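Local coordinates for protein predicted transcriptional regulator (Oenococcus oeni, PDB 3BY6) that probably binds DNA as a transcriptional regulator of the GntR family, through a winged helix-turn-helix domain, at residues 35-38 against 39-42. Numbering follows the deposited sequence.
Sequences LPSV and RETA
Ser37 and Glu40 close a capping box at the start of helix 38-45. Ser37 OG sits between its own backbone N and carbonyl carbon (chi1 68°), where it accepts from Glu40 N at 3.2 Å. Glu40 sends CG beside its own backbone N (chi1 -66°) and runs on extended, and its OE1 takes the Ser37 N-H on the anti lone pair, a nearly straight bond of 2.7 Å from Ser37 N. The same OE1 lies 3.0 Å from Ser37 OG. Swapping Ser37 for an alanine removes OG and would probably leave Glu40 N without its side-chain acceptor, and OE1 without the nearby hydroxyl.

Main-chain bonds then start the helical ladder, Thr41 N to Ser37 O at 2.8 Å and Ala42 N to Val38 O at 2.9 Å. Apolar contact is modest: Pro36 CB rests on Glu40 CB at 3.5 Å. Pro36 CB also reaches Thr41 OG1 at 3.5 Å, the two side chains crossing at about a right angle.

Tyr56 OH of helix 49-61 hydrogen-bonds both Thr41 OG1 and Pro36 O, while Val38 and Thr41 pack on Val52. Leu35, two residues ahead of the N-cap, pairs through its backbone with Thr73 of strand 72-75, joining the small sheet to helix 38-45, which with helix 49-61 probably forms the family's helix-turn-helix.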
loop_
_atom_site.group_PDB
_atom_site.type_symbol
_atom_site.label_atom_id
_atom_site.label_comp_id
_atom_site.label_asym_id
_atom_site.label_seq_id
_atom_site.Cartn_x
_atom_site.Cartn_y
_atom_site.Cartn_z
ATOM N N LEU D 35 26.103 -6.946 -9.374
ATOM C CA LEU D 35 25.244 -7.408 -8.296
ATOM C C LEU D 35 25.947 -8.617 -7.685
ATOM O O LEU D 35 26.626 -9.354 -8.429
ATOM C CB LEU D 35 23.902 -7.834 -8.886
ATOM C CG LEU D 35 22.606 -7.362 -8.244
ATOM C CD1 LEU D 35 22.656 -5.859 -8.003
ATOM C CD2 LEU D 35 21.431 -7.766 -9.125
ATOM N N PRO D 36 25.824 -8.817 -6.343
ATOM C CA PRO D 36 26.276 -10.056 -5.710
ATOM C C PRO D 36 25.702 -11.312 -6.365
ATOM O O PRO D 36 24.691 -11.236 -7.058
ATOM C CB PRO D 36 25.736 -9.952 -4.270
ATOM C CG PRO D 36 25.449 -8.564 -4.036
ATOM C CD PRO D 36 25.288 -7.862 -5.365
ATOM N N SER D 37 26.328 -12.462 -6.113
ATOM C CA SER D 37 25.758 -13.737 -6.554
ATOM C C SER D 37 24.442 -14.011 -5.818
ATOM O O SER D 37 24.143 -13.381 -4.806
ATOM C CB SER D 37 26.752 -14.912 -6.370
ATOM O OG SER D 37 27.002 -15.209 -5.009
ATOM N N VAL D 38 23.662 -14.937 -6.361
ATOM C CA VAL D 38 22.443 -15.404 -5.751
ATOM C C VAL D 38 22.704 -15.789 -4.282
ATOM O O VAL D 38 21.918 -15.464 -3.383
ATOM C CB VAL D 38 21.857 -16.606 -6.548
ATOM C CG1 VAL D 38 20.860 -17.407 -5.713
ATOM C CG2 VAL D 38 21.210 -16.112 -7.833
ATOM N N ARG D 39 23.824 -16.466 -4.061
ATOM C CA ARG D 39 24.246 -16.909 -2.738
ATOM C C ARG D 39 24.575 -15.742 -1.807
ATOM O O ARG D 39 24.187 -15.741 -0.655
ATOM C CB ARG D 39 25.474 -17.779 -2.922
ATOM C CG ARG D 39 25.800 -18.734 -1.821
ATOM C CD ARG D 39 26.189 -20.069 -2.473
ATOM N NE ARG D 39 27.095 -20.883 -1.667
ATOM C CZ ARG D 39 27.251 -22.205 -1.801
ATOM N NH1 ARG D 39 26.543 -22.893 -2.711
ATOM N NH2 ARG D 39 28.115 -22.851 -1.007
ATOM N N GLU D 40 25.273 -14.737 -2.313
ATOM C CA GLU D 40 25.565 -13.541 -1.523
ATOM C C GLU D 40 24.363 -12.665 -1.233
ATOM O O GLU D 40 24.315 -11.998 -0.196
ATOM C CB GLU D 40 26.580 -12.690 -2.219
ATOM C CG GLU D 40 27.884 -13.379 -2.285
ATOM C CD GLU D 40 28.809 -12.736 -3.266
ATOM O OE1 GLU D 40 28.430 -12.600 -4.467
ATOM O OE2 GLU D 40 29.916 -12.375 -2.818
ATOM N N THR D 41 23.427 -12.594 -2.172
ATOM C CA THR D 41 22.186 -11.876 -1.901
ATOM C C THR D 41 21.319 -12.653 -0.875
ATOM O O THR D 41 20.774 -12.062 0.035
ATOM C CB THR D 41 21.459 -11.507 -3.214
ATOM O OG1 THR D 41 22.297 -10.593 -3.941
ATOM C CG2 THR D 41 20.076 -10.854 -2.939
ATOM N N ALA D 42 21.219 -13.970 -1.035
ATOM C CA ALA D 42 20.552 -14.822 -0.084
ATOM C C ALA D 42 21.095 -14.642 1.369
ATOM O O ALA D 42 20.315 -14.622 2.326
ATOM C CB ALA D 42 20.626 -16.273 -0.546
#